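Local coordinates for protein intimin (Escherichia coli, PDB 1F00) that probably mediates adhesion of enteropathogenic bacteria to host cells, its C-terminal fragment of Ig-like and C-type lectin-like domains engaging a receptor, at residues T12-G17 with F94-I99; E105-G110 with Q124-A129; Y136-A141 with T163-I168; P188-R193 with Q237-W242; K192-N197 with A276-V281. All coordinates share one frame; numbering follows the deposited sequence.

Contact 1 of 5, residues T12-G17 with F94-I99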
# COMPACT_ATOMS: atom_id res chain seq x y z
N THR A 12 6.21 -22.33 2.59
CA THR A 12 6.56 -20.92 2.71
C THR A 12 6.23 -20.45 4.12
O THR A 12 5.27 -20.91 4.72
CB THR A 12 5.79 -20.06 1.68
OG1 THR A 12 6.19 -20.43 0.35
CG2 THR A 12 6.09 -18.60 1.89
N ALA A 13 7.04 -19.53 4.64
CA ALA A 13 6.83 -19.00 5.98
C ALA A 13 7.53 -17.65 6.13
O ALA A 13 8.41 -17.31 5.34
CB ALA A 13 7.36 -19.98 7.03
N VAL A 14 7.15 -16.90 7.16
CA VAL A 14 7.74 -15.59 7.41
C VAL A 14 8.99 -15.72 8.27
O VAL A 14 9.02 -16.47 9.24
CB VAL A 14 6.73 -14.66 8.13
CG1 VAL A 14 7.33 -13.27 8.29
CG2 VAL A 14 5.43 -14.59 7.35
N ALA A 15 10.04 -14.99 7.90
CA ALA A 15 11.30 -15.03 8.64
C ALA A 15 11.25 -14.11 9.87
O ALA A 15 12.06 -13.19 10.00
CB ALA A 15 12.45 -14.62 7.74
N ASN A 16 10.30 -14.38 10.76
CA ASN A 16 10.15 -13.59 11.98
C ASN A 16 10.59 -14.38 13.20
O ASN A 16 10.42 -13.94 14.34
CB ASN A 16 8.69 -13.15 12.16
CG ASN A 16 7.73 -14.31 12.17
OD1 ASN A 16 8.10 -15.45 12.47
ND2 ASN A 16 6.46 -14.03 11.86
N GLY A 17 11.17 -15.55 12.95
CA GLY A 17 11.64 -16.39 14.04
C GLY A 17 10.51 -16.98 14.85
O GLY A 17 10.74 -17.54 15.92
N PHE A 94 10.47 -15.89 3.96
CA PHE A 94 10.47 -14.58 3.34
C PHE A 94 10.37 -13.47 4.38
O PHE A 94 9.74 -13.64 5.43
CB PHE A 94 9.31 -14.46 2.34
CG PHE A 94 9.48 -15.34 1.12
CD1 PHE A 94 10.37 -15.01 0.12
CD2 PHE A 94 8.73 -16.52 0.99
CE1 PHE A 94 10.53 -15.82 -1.01
CE2 PHE A 94 8.88 -17.34 -0.13
CZ PHE A 94 9.79 -16.99 -1.13
N THR A 95 11.00 -12.34 4.08
CA THR A 95 10.97 -11.19 4.96
C THR A 95 9.52 -10.76 5.17
O THR A 95 8.66 -11.04 4.34
CB THR A 95 11.75 -10.01 4.34
OG1 THR A 95 13.16 -10.30 4.39
CG2 THR A 95 11.46 -8.72 5.08
N THR A 96 9.26 -10.09 6.28
CA THR A 96 7.93 -9.58 6.62
C THR A 96 7.46 -8.59 5.56
O THR A 96 8.18 -7.65 5.21
CB THR A 96 7.95 -8.84 7.97
OG1 THR A 96 8.46 -9.71 8.98
CG2 THR A 96 6.55 -8.39 8.34
N LEU A 97 6.25 -8.80 5.04
CA LEU A 97 5.68 -7.90 4.05
C LEU A 97 5.36 -6.59 4.77
O LEU A 97 4.73 -6.60 5.83
CB LEU A 97 4.41 -8.50 3.43
CG LEU A 97 3.81 -7.71 2.26
CD1 LEU A 97 4.86 -7.53 1.16
CD2 LEU A 97 2.59 -8.46 1.73
N THR A 98 5.78 -5.48 4.18
CA THR A 98 5.58 -4.18 4.79
C THR A 98 5.30 -3.09 3.76
O THR A 98 5.77 -3.16 2.62
CB THR A 98 6.85 -3.76 5.57
OG1 THR A 98 7.09 -4.71 6.62
CG2 THR A 98 6.69 -2.38 6.17
N ILE A 99 4.53 -2.09 4.16
CA ILE A 99 4.26 -0.95 3.29
C ILE A 99 5.06 0.21 3.87
O ILE A 99 4.90 0.56 5.05
CB ILE A 99 2.75 -0.59 3.25
CG1 ILE A 99 1.98 -1.68 2.51
CG2 ILE A 99 2.56 0.76 2.56
CD1 ILE A 99 0.46 -1.49 2.52

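Contact 2 of 5, residues E105-G110 with Q124-A129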
# COMPACT_ATOMS: atom_id res chain seq x y z
N GLU A 105 4.87 8.44 -1.87
CA GLU A 105 5.32 9.35 -2.91
C GLU A 105 4.26 10.11 -3.71
O GLU A 105 3.37 9.51 -4.32
CB GLU A 105 6.22 8.57 -3.88
CG GLU A 105 6.63 9.35 -5.12
CD GLU A 105 7.42 8.50 -6.09
OE1 GLU A 105 6.94 7.40 -6.45
OE2 GLU A 105 8.52 8.92 -6.50
N ILE A 106 4.37 11.43 -3.71
CA ILE A 106 3.48 12.30 -4.47
C ILE A 106 3.87 12.10 -5.93
O ILE A 106 4.98 12.47 -6.33
CB ILE A 106 3.68 13.78 -4.10
CG1 ILE A 106 3.50 13.96 -2.59
CG2 ILE A 106 2.70 14.65 -4.90
CD1 ILE A 106 2.12 13.61 -2.10
N VAL A 107 2.97 11.53 -6.72
CA VAL A 107 3.26 11.24 -8.13
C VAL A 107 3.74 12.43 -8.97
O VAL A 107 4.65 12.28 -9.79
CB VAL A 107 2.02 10.58 -8.81
CG1 VAL A 107 2.22 10.50 -10.32
CG2 VAL A 107 1.81 9.19 -8.25
N GLY A 108 3.15 13.59 -8.76
CA GLY A 108 3.54 14.75 -9.55
C GLY A 108 4.90 15.35 -9.24
O GLY A 108 5.58 15.85 -10.15
N THR A 109 5.31 15.29 -7.98
CA THR A 109 6.57 15.88 -7.54
C THR A 109 7.69 14.93 -7.11
O THR A 109 8.86 15.31 -7.10
CB THR A 109 6.33 16.84 -6.38
OG1 THR A 109 5.88 16.10 -5.24
CG2 THR A 109 5.26 17.86 -6.76
N GLY A 110 7.34 13.70 -6.73
CA GLY A 110 8.36 12.77 -6.29
C GLY A 110 8.65 12.90 -4.81
O GLY A 110 9.42 12.11 -4.25
N GLN A 124 -2.67 11.66 -7.18
CA GLN A 124 -2.17 10.30 -7.10
C GLN A 124 -0.86 10.15 -6.31
O GLN A 124 0.02 11.00 -6.39
CB GLN A 124 -1.99 9.74 -8.51
CG GLN A 124 -3.29 9.68 -9.30
CD GLN A 124 -3.07 9.40 -10.76
OE1 GLN A 124 -2.40 10.16 -11.46
NE2 GLN A 124 -3.64 8.30 -11.24
N VAL A 125 -0.76 9.06 -5.55
CA VAL A 125 0.44 8.79 -4.78
C VAL A 125 0.87 7.34 -5.00
O VAL A 125 0.05 6.48 -5.34
CB VAL A 125 0.21 9.01 -3.26
CG1 VAL A 125 -0.26 10.43 -3.01
CG2 VAL A 125 -0.81 8.00 -2.72
N ASN A 126 2.16 7.07 -4.85
CA ASN A 126 2.67 5.72 -5.02
C ASN A 126 3.01 5.10 -3.67
O ASN A 126 3.75 5.68 -2.88
CB ASN A 126 3.94 5.70 -5.89
CG ASN A 126 3.67 6.08 -7.34
OD1 ASN A 126 2.65 5.69 -7.92
ND2 ASN A 126 4.59 6.83 -7.94
N LEU A 127 2.45 3.92 -3.40
CA LEU A 127 2.73 3.21 -2.16
C LEU A 127 3.76 2.14 -2.49
O LEU A 127 3.63 1.45 -3.51
CB LEU A 127 1.47 2.53 -1.61
CG LEU A 127 0.26 3.39 -1.25
CD1 LEU A 127 -0.71 2.55 -0.43
CD2 LEU A 127 0.69 4.62 -0.47
N LYS A 128 4.77 1.99 -1.65
CA LYS A 128 5.79 0.98 -1.88
C LYS A 128 5.77 -0.10 -0.81
O LYS A 128 5.74 0.19 0.38
CB LYS A 128 7.19 1.61 -1.94
CG LYS A 128 7.55 2.21 -3.29
CD LYS A 128 7.60 1.14 -4.38
CE LYS A 128 7.93 1.75 -5.74
NZ LYS A 128 6.91 2.76 -6.15
N ALA A 129 5.78 -1.34 -1.26
CA ALA A 129 5.78 -2.48 -0.37
C ALA A 129 7.16 -3.12 -0.45
O ALA A 129 7.88 -2.93 -1.43
CB ALA A 129 4.71 -3.49 -0.79
O HOH W 1 7.47 5.08 -4.70

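Contact 3 of 5, residues Y136-A141 with T163-I168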
# COMPACT_ATOMS: atom_id res chain seq x y z
N TYR A 136 3.68 -8.53 -5.71
CA TYR A 136 2.56 -7.88 -5.04
C TYR A 136 1.27 -7.66 -5.83
O TYR A 136 1.28 -7.47 -7.05
CB TYR A 136 3.03 -6.53 -4.51
CG TYR A 136 4.37 -6.56 -3.81
CD1 TYR A 136 4.63 -7.50 -2.81
CD2 TYR A 136 5.38 -5.65 -4.13
CE1 TYR A 136 5.85 -7.53 -2.15
CE2 TYR A 136 6.61 -5.67 -3.46
CZ TYR A 136 6.83 -6.62 -2.48
OH TYR A 136 8.04 -6.67 -1.81
N THR A 137 0.16 -7.65 -5.10
CA THR A 137 -1.17 -7.40 -5.66
C THR A 137 -1.85 -6.45 -4.67
O THR A 137 -1.93 -6.76 -3.48
CB THR A 137 -2.00 -8.69 -5.76
OG1 THR A 137 -1.30 -9.64 -6.58
CG2 THR A 137 -3.36 -8.40 -6.39
N TRP A 138 -2.33 -5.31 -5.16
CA TRP A 138 -2.96 -4.32 -4.29
C TRP A 138 -4.48 -4.24 -4.40
O TRP A 138 -5.07 -4.62 -5.41
CB TRP A 138 -2.39 -2.92 -4.58
CG TRP A 138 -0.89 -2.82 -4.48
CD1 TRP A 138 0.03 -3.29 -5.38
CD2 TRP A 138 -0.15 -2.23 -3.42
NE1 TRP A 138 1.31 -3.01 -4.93
CE2 TRP A 138 1.22 -2.36 -3.73
CE3 TRP A 138 -0.52 -1.59 -2.22
CZ2 TRP A 138 2.23 -1.88 -2.89
CZ3 TRP A 138 0.49 -1.11 -1.38
CH2 TRP A 138 1.85 -1.26 -1.72
N ARG A 139 -5.12 -3.73 -3.35
CA ARG A 139 -6.56 -3.58 -3.35
C ARG A 139 -6.95 -2.48 -2.37
O ARG A 139 -6.18 -2.12 -1.48
CB ARG A 139 -7.25 -4.89 -2.95
CG ARG A 139 -7.11 -5.26 -1.47
CD ARG A 139 -7.95 -6.51 -1.15
NE ARG A 139 -8.07 -6.77 0.28
CZ ARG A 139 -7.18 -7.44 1.02
NH1 ARG A 139 -6.07 -7.90 0.46
NH2 ARG A 139 -7.42 -7.65 2.31
N SER A 140 -8.15 -1.95 -2.55
CA SER A 140 -8.67 -0.92 -1.68
C SER A 140 -9.96 -1.44 -1.09
O SER A 140 -10.78 -2.02 -1.80
CB SER A 140 -8.97 0.36 -2.45
OG SER A 140 -9.69 1.27 -1.63
N ALA A 141 -10.15 -1.24 0.21
CA ALA A 141 -11.36 -1.69 0.88
C ALA A 141 -12.57 -0.89 0.39
O ALA A 141 -13.71 -1.34 0.49
CB ALA A 141 -11.20 -1.55 2.40
N THR A 163 -10.31 4.70 4.47
CA THR A 163 -10.37 3.33 3.99
C THR A 163 -8.97 2.74 4.15
O THR A 163 -8.08 3.40 4.70
CB THR A 163 -10.83 3.27 2.51
OG1 THR A 163 -11.12 1.91 2.15
CG2 THR A 163 -9.75 3.82 1.58
N THR A 164 -8.78 1.52 3.70
CA THR A 164 -7.47 0.90 3.83
C THR A 164 -7.00 0.35 2.49
O THR A 164 -7.80 -0.14 1.70
CB THR A 164 -7.50 -0.24 4.86
OG1 THR A 164 -8.55 -1.16 4.54
CG2 THR A 164 -7.73 0.30 6.27
N ILE A 165 -5.70 0.47 2.24
CA ILE A 165 -5.10 -0.07 1.02
C ILE A 165 -4.29 -1.26 1.51
O ILE A 165 -3.50 -1.12 2.45
CB ILE A 165 -4.16 0.93 0.33
CG1 ILE A 165 -4.92 2.20 -0.03
CG2 ILE A 165 -3.54 0.29 -0.92
CD1 ILE A 165 -6.14 1.96 -0.91
N SER A 166 -4.51 -2.42 0.91
CA SER A 166 -3.81 -3.63 1.30
C SER A 166 -2.99 -4.20 0.16
O SER A 166 -3.36 -4.09 -1.00
CB SER A 166 -4.81 -4.69 1.77
OG SER A 166 -5.52 -4.28 2.93
N VAL A 167 -1.85 -4.78 0.50
CA VAL A 167 -1.01 -5.42 -0.50
C VAL A 167 -0.80 -6.85 -0.03
O VAL A 167 -0.69 -7.11 1.17
CB VAL A 167 0.37 -4.73 -0.64
CG1 VAL A 167 1.14 -4.81 0.67
CG2 VAL A 167 1.17 -5.39 -1.76
N ILE A 168 -0.78 -7.78 -0.97
CA ILE A 168 -0.53 -9.17 -0.63
C ILE A 168 0.57 -9.69 -1.54
O ILE A 168 0.66 -9.31 -2.71
CB ILE A 168 -1.81 -10.06 -0.80
CG1 ILE A 168 -2.32 -9.99 -2.23
CG2 ILE A 168 -2.88 -9.60 0.17
CD1 ILE A 168 -3.60 -10.80 -2.45
O HOH W 2 0.53 -11.22 -5.42

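Contact 4 of 5, residues P188-R193 with Q237-W242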
# COMPACT_ATOMS: atom_id res chain seq x y z
N PRO A 188 -11.59 20.89 -8.89
CA PRO A 188 -11.59 21.83 -10.02
C PRO A 188 -12.61 21.35 -11.06
O PRO A 188 -12.66 20.16 -11.38
CB PRO A 188 -10.16 21.73 -10.57
CG PRO A 188 -9.36 21.17 -9.43
CD PRO A 188 -10.31 20.17 -8.81
N ASN A 189 -13.42 22.27 -11.58
CA ASN A 189 -14.40 21.93 -12.60
C ASN A 189 -13.82 22.44 -13.92
O ASN A 189 -13.98 23.60 -14.28
CB ASN A 189 -15.74 22.59 -12.25
CG ASN A 189 -16.33 22.06 -10.94
OD1 ASN A 189 -16.91 20.97 -10.90
ND2 ASN A 189 -16.17 22.83 -9.85
N MET A 190 -13.15 21.55 -14.64
CA MET A 190 -12.46 21.89 -15.89
C MET A 190 -13.23 21.96 -17.21
O MET A 190 -12.63 22.26 -18.25
CB MET A 190 -11.28 20.94 -16.08
CG MET A 190 -10.34 20.87 -14.89
SD MET A 190 -9.92 22.51 -14.27
CE MET A 190 -9.15 23.26 -15.74
N SER A 191 -14.53 21.70 -17.21
CA SER A 191 -15.29 21.72 -18.46
C SER A 191 -15.50 23.10 -19.08
O SER A 191 -15.73 23.22 -20.29
CB SER A 191 -16.64 21.02 -18.26
OG SER A 191 -17.42 21.69 -17.29
N LYS A 192 -15.40 24.15 -18.26
CA LYS A 192 -15.62 25.50 -18.76
C LYS A 192 -15.26 26.57 -17.75
O LYS A 192 -15.40 26.37 -16.54
CB LYS A 192 -17.09 25.68 -19.13
CG LYS A 192 -18.03 25.39 -17.95
CD LYS A 192 -19.49 25.55 -18.32
CE LYS A 192 -20.40 25.10 -17.18
NZ LYS A 192 -21.84 25.27 -17.54
N ARG A 193 -14.79 27.72 -18.23
CA ARG A 193 -14.50 28.83 -17.34
C ARG A 193 -15.86 29.47 -17.09
O ARG A 193 -16.74 29.45 -17.97
CB ARG A 193 -13.55 29.84 -18.00
CG ARG A 193 -12.12 29.35 -18.13
CD ARG A 193 -11.23 30.44 -18.71
NE ARG A 193 -9.86 29.98 -18.96
CZ ARG A 193 -9.54 28.99 -19.78
NH1 ARG A 193 -10.48 28.33 -20.45
NH2 ARG A 193 -8.27 28.65 -19.95
N GLN A 237 -3.54 23.12 -19.39
CA GLN A 237 -2.27 23.83 -19.31
C GLN A 237 -2.46 24.93 -18.27
O GLN A 237 -1.50 25.54 -17.82
CB GLN A 237 -1.89 24.45 -20.66
CG GLN A 237 -1.53 23.44 -21.73
CD GLN A 237 -2.75 22.71 -22.29
OE1 GLN A 237 -2.61 21.74 -23.04
NE2 GLN A 237 -3.94 23.19 -21.95
N THR A 238 -3.71 25.16 -17.89
CA THR A 238 -4.02 26.17 -16.88
C THR A 238 -5.27 25.83 -16.10
O THR A 238 -6.30 25.48 -16.67
CB THR A 238 -4.23 27.57 -17.51
OG1 THR A 238 -4.66 28.48 -16.49
CG2 THR A 238 -5.29 27.52 -18.61
N ILE A 239 -5.17 25.93 -14.78
CA ILE A 239 -6.32 25.69 -13.92
C ILE A 239 -6.47 26.92 -13.04
O ILE A 239 -6.48 26.85 -11.81
CB ILE A 239 -6.16 24.42 -13.06
CG1 ILE A 239 -6.03 23.20 -13.98
CG2 ILE A 239 -7.40 24.23 -12.18
CD1 ILE A 239 -5.97 21.86 -13.24
N ILE A 240 -6.54 28.07 -13.71
CA ILE A 240 -6.72 29.35 -13.03
C ILE A 240 -8.10 29.28 -12.36
O ILE A 240 -9.10 29.02 -13.02
CB ILE A 240 -6.65 30.52 -14.06
CG1 ILE A 240 -6.94 31.85 -13.36
CG2 ILE A 240 -7.62 30.27 -15.21
CD1 ILE A 240 -6.77 33.06 -14.28
N SER A 241 -8.13 29.50 -11.05
CA SER A 241 -9.37 29.39 -10.28
C SER A 241 -9.70 30.60 -9.42
O SER A 241 -8.82 31.21 -8.82
CB SER A 241 -9.29 28.16 -9.37
OG SER A 241 -8.71 27.06 -10.05
N TRP A 242 -10.98 30.92 -9.34
CA TRP A 242 -11.46 32.05 -8.54
C TRP A 242 -11.23 31.81 -7.05
O TRP A 242 -11.26 30.66 -6.60
CB TRP A 242 -12.97 32.23 -8.72
CG TRP A 242 -13.47 32.56 -10.09
CD1 TRP A 242 -14.17 31.73 -10.92
CD2 TRP A 242 -13.38 33.82 -10.75
NE1 TRP A 242 -14.54 32.41 -12.06
CE2 TRP A 242 -14.07 33.70 -11.98
CE3 TRP A 242 -12.80 35.05 -10.42
CZ2 TRP A 242 -14.19 34.76 -12.88
CZ3 TRP A 242 -12.92 36.11 -11.32
CH2 TRP A 242 -13.61 35.95 -12.54

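Contact 5 of 5, residues K192-N197 with A276-V281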
# COMPACT_ATOMS: atom_id res chain seq x y z
N LYS A 192 -15.40 24.15 -18.26
CA LYS A 192 -15.62 25.50 -18.76
C LYS A 192 -15.26 26.57 -17.75
O LYS A 192 -15.40 26.37 -16.54
CB LYS A 192 -17.09 25.68 -19.13
CG LYS A 192 -18.03 25.39 -17.95
CD LYS A 192 -19.49 25.55 -18.32
CE LYS A 192 -20.40 25.10 -17.18
NZ LYS A 192 -21.84 25.27 -17.54
N ARG A 193 -14.79 27.72 -18.23
CA ARG A 193 -14.50 28.83 -17.34
C ARG A 193 -15.86 29.47 -17.09
O ARG A 193 -16.74 29.45 -17.97
CB ARG A 193 -13.55 29.84 -18.00
CG ARG A 193 -12.12 29.35 -18.13
CD ARG A 193 -11.23 30.44 -18.71
NE ARG A 193 -9.86 29.98 -18.96
CZ ARG A 193 -9.54 28.99 -19.78
NH1 ARG A 193 -10.48 28.33 -20.45
NH2 ARG A 193 -8.27 28.65 -19.95
N VAL A 194 -16.04 30.04 -15.91
CA VAL A 194 -17.32 30.64 -15.55
C VAL A 194 -17.12 31.97 -14.84
O VAL A 194 -16.00 32.31 -14.45
CB VAL A 194 -18.11 29.69 -14.62
CG1 VAL A 194 -18.43 28.40 -15.35
CG2 VAL A 194 -17.31 29.40 -13.35
N THR A 195 -18.19 32.73 -14.68
CA THR A 195 -18.08 34.01 -13.98
C THR A 195 -17.88 33.69 -12.51
O THR A 195 -18.09 32.56 -12.08
CB THR A 195 -19.36 34.87 -14.12
OG1 THR A 195 -20.43 34.24 -13.42
CG2 THR A 195 -19.73 35.03 -15.59
N TYR A 196 -17.49 34.70 -11.74
CA TYR A 196 -17.29 34.51 -10.31
C TYR A 196 -18.59 34.06 -9.64
O TYR A 196 -18.60 33.11 -8.86
CB TYR A 196 -16.78 35.82 -9.67
CG TYR A 196 -16.70 35.79 -8.16
CD1 TYR A 196 -17.82 36.07 -7.38
CD2 TYR A 196 -15.52 35.44 -7.51
CE1 TYR A 196 -17.77 36.00 -5.99
CE2 TYR A 196 -15.46 35.37 -6.12
CZ TYR A 196 -16.59 35.65 -5.37
OH TYR A 196 -16.54 35.58 -4.00
N ASN A 197 -19.70 34.72 -9.95
CA ASN A 197 -20.97 34.34 -9.35
C ASN A 197 -21.39 32.92 -9.69
O ASN A 197 -21.93 32.21 -8.83
CB ASN A 197 -22.09 35.32 -9.75
CG ASN A 197 -22.00 36.63 -8.99
OD1 ASN A 197 -21.71 36.65 -7.79
ND2 ASN A 197 -22.27 37.74 -9.68
N ALA A 276 -12.18 32.52 -15.16
CA ALA A 276 -11.53 31.44 -14.42
C ALA A 276 -12.43 30.23 -14.23
O ALA A 276 -13.62 30.28 -14.51
CB ALA A 276 -11.06 31.96 -13.06
N TYR A 277 -11.82 29.14 -13.75
CA TYR A 277 -12.54 27.91 -13.49
C TYR A 277 -13.08 27.92 -12.07
O TYR A 277 -12.55 28.63 -11.21
CB TYR A 277 -11.62 26.70 -13.66
CG TYR A 277 -11.20 26.48 -15.08
CD1 TYR A 277 -9.97 26.95 -15.54
CD2 TYR A 277 -12.04 25.82 -15.98
CE1 TYR A 277 -9.59 26.77 -16.88
CE2 TYR A 277 -11.68 25.64 -17.31
CZ TYR A 277 -10.45 26.12 -17.75
OH TYR A 277 -10.10 25.95 -19.07
N ALA A 278 -14.14 27.15 -11.83
CA ALA A 278 -14.71 27.07 -10.51
C ALA A 278 -14.05 25.87 -9.82
O ALA A 278 -14.23 24.72 -10.25
CB ALA A 278 -16.22 26.87 -10.58
N THR A 279 -13.26 26.15 -8.80
CA THR A 279 -12.60 25.10 -8.04
C THR A 279 -13.23 25.16 -6.66
O THR A 279 -13.17 26.17 -5.97
CB THR A 279 -11.07 25.31 -7.95
OG1 THR A 279 -10.48 25.01 -9.22
CG2 THR A 279 -10.46 24.39 -6.90
N CYS A 280 -13.87 24.06 -6.27
CA CYS A 280 -14.55 23.97 -4.99
C CYS A 280 -13.72 23.28 -3.91
O CYS A 280 -12.97 22.35 -4.19
CB CYS A 280 -15.87 23.22 -5.18
SG CYS A 280 -16.83 22.96 -3.67
N VAL A 281 -13.87 23.76 -2.68
CA VAL A 281 -13.18 23.19 -1.53
C VAL A 281 -14.26 22.53 -0.67
O VAL A 281 -15.15 23.22 -0.17
CB VAL A 281 -12.46 24.27 -0.70
CG1 VAL A 281 -11.70 23.61 0.46
CG2 VAL A 281 -11.49 25.05 -1.59
O HOH W 3 -15.52 25.78 -13.90

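Contact 1 of 5, residues T12-G17 with F94-I99
Val14 and Phe94 form the parallel bridge that ends the pairing of strands 12-14 and 91-94, at the surface and close to where the chain passes on to strand 98-99 of the next sheet. The evidence is a CA-CA spacing of 5.0 Å and two backbone bonds that bracket Val14: Phe94 N donates to Ala13 O at 2.9 Å, and Ala15 N donates to Phe94 O at 2.8 Å. A longer CA-H...O contact from Val14 CA also reaches Phe94 O, and Ala13 is bonded through its backbone to Glu92 as well. An early strand pairing in parallel with the last strand is a familiar feature of Ig-like sandwiches, and here the pairing stops at once: Ala15 is the centre of an inverse gamma turn, and Asn16 OD1 accepts from the backbone N of Gln18 and Asp19. Among side chains, Thr12 approaches the Phe94 ring at its edge, CG2 lying in the ring plane 3.5 Å from Phe94 CD2. Thr12 CG2 is anti to its own backbone N (OG1 torsion -64°), which carries the methyl to that rim. Beyond the bridge, Val14 CG1 touches Thr96 OG1 at 3.8 Å, while Gln173 of the following domain bonds through its side-chain amide to Thr95 O and Leu97 N.

Contact 2 of 5, residues E105-G110 with Q124-A129
The carboxylate of Glu105 and the amide of Asn126 are the flat groups of this contact; the two side chains run alongside each other in the same direction, with their planes 69° apart. Val107 CG2 lies over one face of the Asn126 amide, 3.6 Å from OD1, and also packs on Gln124 CB. Asn126 ND2 donates to Glu105 OE1 over 2.8 Å in a nearly straight bond (171° at the hydrogen). The acceptor lies within the amide plane, but the donor comes from above the carboxylate plane, 44° out of it. The same OE1 also accepts from a water, which in turn accepts from Lys128 NZ; carboxylate and ammonium are thus bridged rather than touching, with 4.6 Å between Glu105 OE1 and Lys128 NZ. Lys112 makes a long, weak ion pair with OE2, and both lysines probably help to stabilise the negative charge. The backbones that carry these groups pair antiparallel. Glu105 and Asn126 are a hydrogen-bonded pair, Asn126 N reaching Glu105 O at 2.8 Å and Glu105 N returning a bond to Asn126 O. Val107 N continues the pairing to Gln124 O at 3.0 Å. The intervening non-hydrogen-bonded pair, Ile106 and Val125, turns to the other face, where Ile106 CD1 meets Val125 CG1 at 4.1 Å and both side chains pack on Trp224 of helix 214-224. After Val107 the chain turns back, Gly110 N bonding to Ile106 O. The arrangement is that of neighbouring antiparallel strands in an Ig-like beta sandwich, here with their buried face turned partly toward the lectin-like domain.

Contact 3 of 5, residues Y136-A141 with T163-I168
Strands 136-140 and 163-168 run antiparallel, their axes 4.6 Å apart at closest approach and 159° between their directions, and pair in regular alternation. Thr137 with Ile168 and Arg139 with Ser166 are hydrogen-bonded pairs, each joined by two backbone bonds; Ile168 N to Thr137 O and Ser166 N to Arg139 O are both 2.9 Å. Ala141 N adds a fifth bond, to Thr164 O. The non-hydrogen-bonded pairs, Trp138 with Val167 and Ser140 with Ile165, put their side chains on the face toward the opposing sheet. There Val167 lies over the indole: its CB stands 3.6 Å from the centroid of the Trp138 six-membered ring and only 10° off the ring normal, a CH-pi contact. Val167 CG2, anti to the backbone N, sits over the same face and touches Tyr136 CB at 3.5 Å. Ile165 approaches the indole at its edge instead, with CG2 3.8 Å from Trp138 CE3, and turns CD1 to Ser140 CB. The opposite face carries Arg139, whose CG lies between the backbone N and the carbonyl carbon (chi1 72°). Its chain runs extended to NE, and the guanidinium lays one face over Ser166 CB, 3.7 Å from Arg139 CZ; Ile168 CG2 meets it at the edge, in plane, 3.6 Å from NH1. Leu127, Ala129 and Ile99 from the facing sheet pack against Trp138. A buried tryptophan between two antiparallel sheets, with Thr137, Arg139, Ser166 and Ile168 on the other face, fits the core of an Ig-like beta sandwich.

Contact 4 of 5, residues P188-R193 with Q237-W242
Apolar packing carries most of this contact, with Ile239 in the middle. Met190 crosses the isoleucine at about a right angle, its CE 3.6 Å from Ile239 CG1 and its SD 3.7 Å from Ile239 CG2. The thioether reaches there because its chain is folded: chi2 (-47°) and chi3 (-59°) both bend, and the methyl curls back to within 3.7 Å of Thr238 O. Pro188 adds a looser contact, CB to Ile239 CG2 at 4.1 Å. The backbones are well apart, 7.5 Å between the CA atoms of Met190 and Ile239, so side chains bridge the gap. In the C-type lectin-like fold strand 276-281 lies between the two segments, bonded through Ala278 to Asn189 on one side and through Tyr277 to Ile240 on the other. A second kind of contact sets a charged group against aliphatic carbon. Arg193 runs extended from CG to NE and brings NH2 to 3.5 Å from Thr238 CG2, roughly perpendicular to that side chain; Ile240 CG2 is a more distant neighbour of the same guanidinium. Polar bonds run to other partners or within a segment: Asn189 ND2 bonds to Ala278 O, Trp242 NE1 to Val194 O. Ser241 OG donates to Ile239 O over 2.8 Å, standing 50° out of that carbonyl's plane, and also bonds with Thr279 OG1; Thr238 OG1 and Ile239 N bond to the two carboxylate oxygens of Asp259.

Contact 5 of 5, residues K192-N197 with A276-V281
Arg193 and Tyr277 meet where, in the C-type lectin-like domain, the short strand 192-194 crosses the start of strand 276-281 at 90°. The tight part is side chain on ring: Arg193 CG stands over the centre of the tyrosine ring, 3.7 Å from its centroid and 14° off the normal, a CH-pi contact. Further out, the guanidinium lies with Tyr277 CZ over one face, offset toward the rim, the two planes 44° apart. Tyr277 OH lies over that face too, and Arg193 NH1 comes within 2.8 Å of Tyr277 OH. The backbone supplies the other close link, Val194 N to Ala276 O at 2.8 Å, which makes Val194 and Ala276 an isolated antiparallel bridge. Val194 CG2 also reaches Ala278 CB at 3.9 Å, and Ala199 of helix 196-205 packs against both. That helix starts directly after the strand, with Thr195 as N-cap, its OG1 accepting from Asp198 N. Looser is the edge at exposed Lys192, whose CB points away from the 276-281 strand; here a water bridges the two backbones, donating to Lys192 O at 2.7 Å and accepting from Ala278 N at 2.8 Å.

The five contacts follow the elongated chain from one Ig-like domain to the lectin-like end. Contacts 1 and 3, centres about 17 Å apart, touch through residues 97-99: Leu97 CD1 lies 3.5 Å from Tyr136 CE1, and Ile99 packs on Trp138. Contacts 1 and 2 meet where strands 98-99 and 124-130 are neighbours in one sheet, Thr98 O 3.6 Å from Ala129 CB. Contacts 2 and 3 belong to facing sheets of one sandwich, where Ala129 CB meets Trp138 CZ2 at 3.6 Å. Contacts 4 and 5 share Lys192 and Arg193, centres about 7 Å apart, joined by Asn189 ND2 to Ala278 O and Trp242 NE1 to Val194 O. The centres of contacts 1 and 4 are about 47 Å apart.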